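Local coordinates for putative mandelate racemase (Bordetella bronchiseptica, PDB 3OZY), which is of unproven function but, as a magnesium-binding member of the enolase superfamily, probably acts on an acid sugar such as one related to m-xylarate, at residues 79-84 with 116-121; 228-233 with 239-244; 260-265 with 269-274. One frame throughout, in Å; residues are numbered along the deposited sequence. Where two conformers were deposited one is given.

Contact 1. Residues 79-84 with 116-121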
loop_
_atom_site.group_PDB
_atom_site.type_symbol
_atom_site.label_atom_id
_atom_site.label_comp_id
_atom_site.label_asym_id
_atom_site.label_seq_id
_atom_site.Cartn_x
_atom_site.Cartn_y
_atom_site.Cartn_z
ATOM N N ALA A 79 -5.245 -9.970 24.802
ATOM C CA ALA A 79 -6.687 -10.187 24.737
ATOM C C ALA A 79 -7.431 -9.060 24.029
ATOM O O ALA A 79 -8.515 -9.282 23.498
ATOM C CB ALA A 79 -7.260 -10.387 26.128
ATOM N N ASN A 80 -6.862 -7.860 24.055
ATOM C CA ASN A 80 -7.472 -6.680 23.434
ATOM C C ASN A 80 -7.106 -6.585 21.960
ATOM O O ASN A 80 -6.432 -5.644 21.536
ATOM C CB ASN A 80 -7.008 -5.410 24.148
ATOM C CG ASN A 80 -7.338 -5.412 25.619
ATOM O OD1 ASN A 80 -8.406 -5.868 26.027
ATOM N ND2 ASN A 80 -6.416 -4.894 26.429
ATOM N N ILE A 81 -7.553 -7.564 21.180
ATOM C CA ILE A 81 -7.196 -7.616 19.767
ATOM C C ILE A 81 -7.706 -6.381 19.042
ATOM O O ILE A 81 -7.004 -5.798 18.216
ATOM C CB ILE A 81 -7.734 -8.883 19.084
ATOM C CG1 ILE A 81 -7.267 -10.133 19.834
ATOM C CG2 ILE A 81 -7.264 -8.931 17.625
ATOM C CD1 ILE A 81 -7.691 -11.441 19.171
ATOM N N ASN A 82 -8.923 -5.962 19.367
ATOM C CA ASN A 82 -9.484 -4.778 18.723
ATOM C C ASN A 82 -8.663 -3.515 18.977
ATOM O O ASN A 82 -8.334 -2.770 18.040
ATOM C CB ASN A 82 -10.939 -4.592 19.147
ATOM C CG ASN A 82 -11.833 -5.668 18.577
ATOM O OD1 ASN A 82 -11.856 -5.883 17.366
ATOM N ND2 ASN A 82 -12.570 -6.354 19.437
ATOM N N TYR A 83 -8.314 -3.280 20.240
ATOM C CA TYR A 83 -7.445 -2.162 20.575
ATOM C C TYR A 83 -6.125 -2.247 19.809
ATOM O O TYR A 83 -5.669 -1.265 19.225
ATOM C CB TYR A 83 -7.183 -2.130 22.085
ATOM C CG TYR A 83 -6.091 -1.165 22.483
ATOM C CD1 TYR A 83 -6.294 0.206 22.403
ATOM C CD2 TYR A 83 -4.860 -1.620 22.940
ATOM C CE1 TYR A 83 -5.301 1.099 22.753
ATOM C CE2 TYR A 83 -3.857 -0.726 23.305
ATOM C CZ TYR A 83 -4.087 0.628 23.204
ATOM O OH TYR A 83 -3.103 1.528 23.555
ATOM N N LEU A 84 -5.512 -3.427 19.809
ATOM C CA LEU A 84 -4.184 -3.575 19.215
ATOM C C LEU A 84 -4.176 -3.375 17.700
ATOM O O LEU A 84 -3.200 -2.848 17.147
ATOM C CB LEU A 84 -3.571 -4.924 19.595
ATOM C CG LEU A 84 -3.243 -5.042 21.086
ATOM C CD1 LEU A 84 -2.845 -6.469 21.428
ATOM C CD2 LEU A 84 -2.144 -4.064 21.493
ATOM N N ASP A 116 -5.412 -16.753 17.246
ATOM C CA ASP A 116 -4.987 -18.105 17.581
ATOM C C ASP A 116 -4.670 -18.171 19.072
ATOM O O ASP A 116 -5.097 -19.086 19.772
ATOM C CB ASP A 116 -3.776 -18.503 16.724
ATOM C CG ASP A 116 -3.299 -19.915 16.999
ATOM O OD1 ASP A 116 -4.123 -20.853 16.976
ATOM O OD2 ASP A 116 -2.085 -20.089 17.222
ATOM N N LEU A 117 -3.941 -17.171 19.556
ATOM C CA LEU A 117 -3.564 -17.082 20.960
ATOM C C LEU A 117 -4.813 -17.035 21.836
ATOM O O LEU A 117 -4.928 -17.770 22.819
ATOM C CB LEU A 117 -2.683 -15.850 21.170
ATOM C CG LEU A 117 -1.857 -15.734 22.458
ATOM C CD1 LEU A 117 -0.756 -14.706 22.265
ATOM C CD2 LEU A 117 -2.715 -15.373 23.668
ATOM N N LYS A 118 -5.767 -16.186 21.455
ATOM C CA LYS A 118 -7.016 -16.071 22.201
ATOM C C LYS A 118 -7.767 -17.411 22.273
ATOM O O LYS A 118 -8.211 -17.833 23.351
ATOM C CB LYS A 118 -7.904 -14.977 21.586
ATOM C CG LYS A 118 -9.245 -14.787 22.283
ATOM C CD LYS A 118 -10.011 -13.597 21.679
ATOM C CE LYS A 118 -9.444 -12.246 22.125
ATOM N NZ LYS A 118 -9.975 -11.825 23.466
ATOM N N GLY A 119 -7.912 -18.082 21.132
ATOM C CA GLY A 119 -8.553 -19.384 21.116
ATOM C C GLY A 119 -7.809 -20.399 21.972
ATOM O O GLY A 119 -8.431 -21.188 22.678
ATOM N N ARG A 120 -6.482 -20.393 21.912
ATOM C CA ARG A 120 -5.715 -21.324 22.746
ATOM C C ARG A 120 -5.907 -21.021 24.234
ATOM O O ARG A 120 -6.100 -21.938 25.043
ATOM C CB ARG A 120 -4.240 -21.341 22.345
ATOM C CG ARG A 120 -4.056 -21.962 20.975
ATOM C CD ARG A 120 -2.628 -21.986 20.460
ATOM N NE ARG A 120 -2.656 -22.179 19.011
ATOM C CZ ARG A 120 -2.810 -23.355 18.408
ATOM N NH1 ARG A 120 -2.922 -24.461 19.133
ATOM N NH2 ARG A 120 -2.847 -23.428 17.077
ATOM N N ALA A 121 -5.889 -19.740 24.589
ATOM C CA ALA A 121 -6.098 -19.328 25.977
ATOM C C ALA A 121 -7.471 -19.759 26.482
ATOM O O ALA A 121 -7.624 -20.136 27.648
ATOM C CB ALA A 121 -5.929 -17.822 26.116
#
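Lys118, reaching across from helix 102-122, meets Ala79, just before helix 81-97, and Ile81 at its first turn. Along 116-121 the first residue, Asp116, leaves the helix away from 79-84, and its carboxylate pairs one turn on with Arg120, whose NE lies 2.8 Å from Asp116 OD2 in a nearly straight bond of 168°. The same carboxylate also accepts from the backbone N of Val49 and of Leu361, so this face of the helix is tied to other parts of the chain. Leu117 follows, packing on Val40, Thr42, Val46 and Pro78.

Lys118 carries the contact. Its CG stands anti to the backbone N, and the chain runs extended until it bends twice near its end, which brings the ammonium group round to the backbone just before helix 81-97. There NZ gives a hydrogen bond of 2.9 Å to Ala79 O, arriving in the plane of the carbonyl on a lone pair, with a C=O...N angle of 127°. The carbonyl has a weak second donor in Ile81 N, across the inverse gamma turn centred on Asn80. The methylenes behind NZ do apolar work: Lys118 CE lies 3.5 Å from Ile81 CD1, and the two side chains cross at a slant. Ile81 reaches out with its CG1 branch, chi2 near 180°, so that CD1 is the atom that touches; the same side chain packs on Asp111, Leu114 and Trp115, earlier in helix 102-122. Ala79 CB is a looser neighbour, 4.1 Å from Lys118 NZ. Arg120 NH2 also bonds to Phe363 O.

Here a lysine on one helix holds a carbonyl at the entry to another, joining two helices of the N-terminal capping domain characteristic of the mandelate racemase and muconate lactonizing enzyme family.

Contact 2. Residues 228-233 with 239-244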
loop_
_atom_site.group_PDB
_atom_site.type_symbol
_atom_site.label_atom_id
_atom_site.label_comp_id
_atom_site.label_asym_id
_atom_site.label_seq_id
_atom_site.Cartn_x
_atom_site.Cartn_y
_atom_site.Cartn_z
ATOM N N GLU A 228 -10.422 -10.896 -10.537
ATOM C CA GLU A 228 -9.417 -9.932 -11.000
ATOM C C GLU A 228 -9.428 -9.783 -12.522
ATOM O O GLU A 228 -8.407 -9.937 -13.193
ATOM C CB GLU A 228 -8.011 -10.273 -10.483
ATOM C CG GLU A 228 -7.847 -10.045 -8.980
ATOM C CD GLU A 228 -6.391 -9.917 -8.584
ATOM O OE1 GLU A 228 -5.540 -10.584 -9.219
ATOM O OE2 GLU A 228 -6.083 -9.144 -7.653
ATOM N N PRO A 229 -10.593 -9.451 -13.087
ATOM C CA PRO A 229 -10.639 -9.315 -14.547
ATOM C C PRO A 229 -9.764 -8.164 -15.038
ATOM O O PRO A 229 -9.226 -8.235 -16.150
ATOM C CB PRO A 229 -12.112 -9.001 -14.814
ATOM C CG PRO A 229 -12.598 -8.349 -13.531
ATOM C CD PRO A 229 -11.882 -9.124 -12.451
ATOM N N LEU A 230 -9.618 -7.124 -14.211
ATOM C CA LEU A 230 -8.896 -5.903 -14.564
ATOM C C LEU A 230 -7.929 -5.543 -13.456
ATOM O O LEU A 230 -7.980 -6.102 -12.362
ATOM C CB LEU A 230 -9.876 -4.730 -14.713
ATOM C CG LEU A 230 -11.050 -4.941 -15.670
ATOM C CD1 LEU A 230 -12.080 -3.835 -15.492
ATOM C CD2 LEU A 230 -10.573 -4.993 -17.115
ATOM N N SER A 231 -7.065 -4.577 -13.734
ATOM C CA SER A 231 -6.306 -3.920 -12.684
ATOM C C SER A 231 -7.213 -3.589 -11.507
ATOM O O SER A 231 -8.306 -3.032 -11.691
ATOM C CB SER A 231 -5.733 -2.613 -13.225
ATOM O OG SER A 231 -5.235 -1.821 -12.154
ATOM N N ILE A 232 -6.757 -3.894 -10.294
ATOM C CA ILE A 232 -7.534 -3.538 -9.108
ATOM C C ILE A 232 -7.642 -2.028 -8.925
ATOM O O ILE A 232 -8.428 -1.565 -8.106
ATOM C CB ILE A 232 -6.981 -4.167 -7.796
ATOM C CG1 ILE A 232 -5.862 -3.317 -7.175
ATOM C CG2 ILE A 232 -6.548 -5.613 -8.030
ATOM C CD1 ILE A 232 -4.560 -3.364 -7.930
ATOM N N ASP A 233 -6.859 -1.273 -9.691
ATOM C CA ASP A 233 -6.916 0.178 -9.636
ATOM C C ASP A 233 -8.027 0.778 -10.485
ATOM O O ASP A 233 -8.299 1.982 -10.382
ATOM C CB ASP A 233 -5.566 0.758 -10.048
ATOM C CG ASP A 233 -4.494 0.503 -9.011
ATOM O OD1 ASP A 233 -4.797 0.672 -7.814
ATOM O OD2 ASP A 233 -3.367 0.121 -9.385
ATOM N N ARG A 239 -17.256 -1.829 -12.563
ATOM C CA ARG A 239 -18.657 -1.435 -12.653
ATOM C C ARG A 239 -19.201 -1.713 -14.055
ATOM O O ARG A 239 -20.308 -2.229 -14.206
ATOM C CB ARG A 239 -18.861 0.039 -12.294
ATOM C CG ARG A 239 -20.349 0.427 -12.264
ATOM C CD ARG A 239 -20.561 1.945 -12.302
ATOM N NE ARG A 239 -20.181 2.505 -13.591
ATOM C CZ ARG A 239 -20.872 2.338 -14.717
ATOM N NH1 ARG A 239 -21.997 1.627 -14.721
ATOM N NH2 ARG A 239 -20.432 2.884 -15.844
ATOM N N ILE A 240 -18.418 -1.378 -15.075
ATOM C CA ILE A 240 -18.835 -1.614 -16.453
ATOM C C ILE A 240 -19.121 -3.099 -16.690
ATOM O O ILE A 240 -20.127 -3.459 -17.311
ATOM C CB ILE A 240 -17.783 -1.078 -17.435
ATOM C CG1 ILE A 240 -17.757 0.455 -17.362
ATOM C CG2 ILE A 240 -18.082 -1.544 -18.865
ATOM C CD1 ILE A 240 -16.573 1.107 -18.044
ATOM N N LEU A 241 -18.252 -3.968 -16.187
ATOM C CA LEU A 241 -18.467 -5.409 -16.340
ATOM C C LEU A 241 -19.736 -5.862 -15.622
ATOM O O LEU A 241 -20.552 -6.597 -16.171
ATOM C CB LEU A 241 -17.266 -6.198 -15.823
ATOM C CG LEU A 241 -15.964 -6.005 -16.594
ATOM C CD1 LEU A 241 -14.801 -6.682 -15.869
ATOM C CD2 LEU A 241 -16.116 -6.557 -18.006
ATOM N N ARG A 242 -19.904 -5.403 -14.390
ATOM C CA ARG A 242 -21.074 -5.770 -13.618
ATOM C C ARG A 242 -22.365 -5.233 -14.245
ATOM O O ARG A 242 -23.409 -5.891 -14.200
ATOM C CB ARG A 242 -20.888 -5.277 -12.187
ATOM C CG ARG A 242 -21.918 -5.761 -11.246
ATOM C CD ARG A 242 -21.457 -5.563 -9.828
ATOM N NE ARG A 242 -22.568 -5.890 -8.962
ATOM C CZ ARG A 242 -23.500 -5.022 -8.589
ATOM N NH1 ARG A 242 -23.430 -3.755 -8.984
ATOM N NH2 ARG A 242 -24.494 -5.417 -7.807
ATOM N N ALA A 243 -22.287 -4.047 -14.846
ATOM C CA ALA A 243 -23.441 -3.413 -15.475
ATOM C C ALA A 243 -23.969 -4.195 -16.675
ATOM O O ALA A 243 -25.052 -3.898 -17.187
ATOM C CB ALA A 243 -23.092 -1.985 -15.887
ATOM N N GLN A 244 -23.219 -5.189 -17.148
ATOM C CA GLN A 244 -23.715 -5.991 -18.260
ATOM C C GLN A 244 -24.852 -6.912 -17.822
ATOM O O GLN A 244 -25.555 -7.470 -18.661
ATOM C CB GLN A 244 -22.585 -6.785 -18.927
ATOM C CG GLN A 244 -21.438 -5.898 -19.426
ATOM C CD GLN A 244 -21.922 -4.704 -20.244
ATOM O OE1 GLN A 244 -22.593 -4.872 -21.262
ATOM N NE2 GLN A 244 -21.584 -3.494 -19.800
#
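Pro229 and Leu230 meet Leu241 within a beta-alpha element of the enolase-type barrel, where the loop leaving strand 225-227 is packed against the helix it leads into, 235-242. The contact is wholly apolar, and one methyl group makes it. Leu241 CD1 sits at the CB-CG edge of the proline ring, 3.6 Å from Pro229 CG, with Pro229 CB almost as near; these two side chains run past one another in opposite directions. Leu230 comes at the same methyl differently, tip to tip, its CD1 4.0 Å from Leu241 CD1. Leu241 has CG anti to its carbonyl carbon and chi2 extended at 172°, which carries CD1 out from the helix toward the loop. All three residues are buried. Around them the packing continues: Leu241 also touches Leu212 and Ile250, Leu230 touches Ala211 of helix 208-220, and His238 leans on both Pro229 and Leu230.

Polar bonds serve each segment separately. In the loop, Ser231 OG accepts from Asp233 N at 3.0 Å, an ST turn. The carboxylate of Asp233 goes on to the second subunit, forming a salt bridge with Arg100 of that chain. In 239-244, Gln244 folds its side chain back along the chain: Gln244 NE2 donates to Ile240 O at 2.9 Å and 172°, with the oxygen lying almost in the plane of the amide.

Contact 3. Residues 260-265 with 269-274; sequences NAFNDY and DAIDVL
The turn from helix 258-267 into strand 273-274 belongs to a beta-alpha-beta unit of the enolase-type barrel, and a Schellman motif closes the helix. Asp269, with positive phi, is the C-prime residue, and the chain reverses there so that Ala270 N bonds back to Tyr265 O at 3.0 Å and 154°; Asp269 N turns to Ile266 O. The donor on Ala270 stands tilted 30° from the plane of the Tyr265 carbonyl.

After the reversal the chain runs back along the helix, and Ala270, Ile271 and Leu274 pack against it. Ala270 lies against Tyr265: its CB is 3.8 Å from Tyr265 CD2, while Ala270 O comes to the edge of the ring, in its plane. That oxygen is buried and has no partner in the model. Next, Ile271 sets CG2 against the base of the same tyrosine, 3.8 Å from Tyr265 CB. Because its CG1 is anti to the backbone N (chi1 -164°), the longer branch extends on toward Phe262, where Ile271 CD1 meets the ring at its edge, 4.2 Å from Phe262 CD1. Leu274 completes the row one residue into the strand; it and Phe262 lie alongside, pointing opposite ways, and helix 284-296 packs on the same pair through Ile290.

Tyr265 is anchored at its far end too. Its OH bonds to Ile232 O in the loop 228-233, and His238 packs edge-to-face on the ring. The closest apolar approach of the contact is made by Leu274 CD2, which rests 3.6 Å from Phe262 CB, at the root of the phenylalanine side chain.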
loop_
_atom_site.group_PDB
_atom_site.type_symbol
_atom_site.label_atom_id
_atom_site.label_comp_id
_atom_site.label_asym_id
_atom_site.label_seq_id
_atom_site.Cartn_x
_atom_site.Cartn_y
_atom_site.Cartn_z
ATOM N N ASN A 260 -11.855 -0.306 3.616
ATOM C CA ASN A 260 -11.967 0.932 2.843
ATOM C C ASN A 260 -11.951 0.680 1.341
ATOM O O ASN A 260 -12.672 1.327 0.581
ATOM C CB ASN A 260 -10.837 1.888 3.217
ATOM C CG ASN A 260 -10.789 2.165 4.693
ATOM O OD1 ASN A 260 -9.825 1.810 5.386
ATOM N ND2 ASN A 260 -11.837 2.786 5.194
ATOM N N ALA A 261 -11.121 -0.265 0.906
ATOM C CA ALA A 261 -11.047 -0.600 -0.514
ATOM C C ALA A 261 -12.381 -1.153 -0.993
ATOM O O ALA A 261 -12.905 -0.766 -2.042
ATOM C CB ALA A 261 -9.941 -1.625 -0.765
ATOM N N PHE A 262 -12.937 -2.073 -0.210
ATOM C CA PHE A 262 -14.180 -2.726 -0.599
ATOM C C PHE A 262 -15.371 -1.772 -0.556
ATOM O O PHE A 262 -16.274 -1.866 -1.383
ATOM C CB PHE A 262 -14.381 -4.015 0.203
ATOM C CG PHE A 262 -13.293 -5.013 -0.048
ATOM C CD1 PHE A 262 -13.331 -5.837 -1.162
ATOM C CD2 PHE A 262 -12.177 -5.049 0.766
ATOM C CE1 PHE A 262 -12.293 -6.736 -1.421
ATOM C CE2 PHE A 262 -11.131 -5.924 0.511
ATOM C CZ PHE A 262 -11.185 -6.774 -0.590
ATOM N N ASN A 263 -15.350 -0.832 0.385
ATOM C CA ASN A 263 -16.387 0.192 0.443
ATOM C C ASN A 263 -16.384 1.016 -0.840
ATOM O O ASN A 263 -17.439 1.321 -1.397
ATOM C CB ASN A 263 -16.182 1.082 1.666
ATOM C CG ASN A 263 -17.178 2.224 1.724
ATOM O OD1 ASN A 263 -16.804 3.396 1.585
ATOM N ND2 ASN A 263 -18.441 1.892 1.923
ATOM N N ASP A 264 -15.199 1.348 -1.335
ATOM C CA ASP A 264 -15.123 2.093 -2.589
ATOM C C ASP A 264 -15.704 1.296 -3.757
ATOM O O ASP A 264 -16.381 1.855 -4.608
ATOM C CB ASP A 264 -13.690 2.520 -2.895
ATOM C CG ASP A 264 -13.251 3.712 -2.081
ATOM O OD1 ASP A 264 -14.122 4.446 -1.571
ATOM O OD2 ASP A 264 -12.034 3.916 -1.961
ATOM N N TYR A 265 -15.426 -0.007 -3.816
ATOM C CA TYR A 265 -16.034 -0.825 -4.859
ATOM C C TYR A 265 -17.548 -0.882 -4.713
ATOM O O TYR A 265 -18.272 -0.737 -5.695
ATOM C CB TYR A 265 -15.426 -2.236 -4.876
ATOM C CG TYR A 265 -14.217 -2.383 -5.770
ATOM C CD1 TYR A 265 -12.972 -1.897 -5.384
ATOM C CD2 TYR A 265 -14.323 -3.024 -6.993
ATOM C CE1 TYR A 265 -11.872 -2.031 -6.210
ATOM C CE2 TYR A 265 -13.231 -3.166 -7.825
ATOM C CZ TYR A 265 -12.006 -2.675 -7.428
ATOM O OH TYR A 265 -10.926 -2.829 -8.274
ATOM N N ASP A 269 -20.854 0.390 -7.232
ATOM C CA ASP A 269 -21.590 -0.718 -7.850
ATOM C C ASP A 269 -20.666 -1.602 -8.691
ATOM O O ASP A 269 -21.034 -2.081 -9.765
ATOM C CB ASP A 269 -22.763 -0.181 -8.688
ATOM C CG ASP A 269 -23.806 0.541 -7.837
ATOM O OD1 ASP A 269 -24.097 0.078 -6.717
ATOM O OD2 ASP A 269 -24.342 1.572 -8.294
ATOM N N ALA A 270 -19.468 -1.838 -8.168
ATOM C CA ALA A 270 -18.396 -2.413 -8.964
ATOM C C ALA A 270 -17.995 -3.830 -8.543
ATOM O O ALA A 270 -16.995 -4.350 -9.032
ATOM C CB ALA A 270 -17.177 -1.487 -8.930
ATOM N N ILE A 271 -18.750 -4.470 -7.654
ATOM C CA ILE A 271 -18.307 -5.780 -7.161
ATOM C C ILE A 271 -19.466 -6.681 -6.750
ATOM O O ILE A 271 -20.432 -6.217 -6.135
ATOM C CB ILE A 271 -17.301 -5.601 -5.987
ATOM C CG1 ILE A 271 -16.517 -6.884 -5.690
ATOM C CG2 ILE A 271 -17.996 -5.030 -4.733
ATOM C CD1 ILE A 271 -15.341 -6.624 -4.734
ATOM N N ASP A 272 -19.368 -7.968 -7.086
ATOM C CA ASP A 272 -20.336 -8.976 -6.649
ATOM C C ASP A 272 -19.798 -9.825 -5.504
ATOM O O ASP A 272 -20.533 -10.186 -4.583
ATOM C CB ASP A 272 -20.723 -9.899 -7.807
ATOM C CG ASP A 272 -21.494 -9.186 -8.889
ATOM O OD1 ASP A 272 -22.556 -8.593 -8.588
ATOM O OD2 ASP A 272 -21.018 -9.219 -10.039
ATOM N N VAL A 273 -18.516 -10.175 -5.595
ATOM C CA VAL A 273 -17.876 -11.058 -4.627
ATOM C C VAL A 273 -16.621 -10.379 -4.097
ATOM O O VAL A 273 -15.675 -10.123 -4.851
ATOM C CB VAL A 273 -17.509 -12.413 -5.260
ATOM C CG1 VAL A 273 -16.673 -13.250 -4.298
ATOM C CG2 VAL A 273 -18.764 -13.168 -5.699
ATOM N N LEU A 274 -16.638 -10.074 -2.801
ATOM C CA LEU A 274 -15.483 -9.498 -2.124
ATOM C C LEU A 274 -14.573 -10.641 -1.708
ATOM O O LEU A 274 -15.028 -11.582 -1.065
ATOM C CB LEU A 274 -15.921 -8.710 -0.891
ATOM C CG LEU A 274 -16.687 -7.400 -1.089
ATOM C CD1 LEU A 274 -18.089 -7.632 -1.668
ATOM C CD2 LEU A 274 -16.769 -6.692 0.249
#

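The three contacts follow one another along the chain without overlap. Contact 1 joins helices 81-97 and 102-122 in the N-terminal domain, while contacts 2 and 3 lie in the barrel; the centres of contacts 1 and 2 are about 37 Å apart, on opposite sides of the chain's centre, and those of contacts 1 and 3 about 28 Å. Contacts 2 and 3 are neighbours, their centres about 10 Å apart, in successive units running through strands 225-227, 249-252 and 273-274. They meet directly: Arg242 NE forms a salt bridge with Asp272 OD1 at 2.7 Å. All three segment pairs come within reach of the second subunit, contacts 2 and 3 from the barrel.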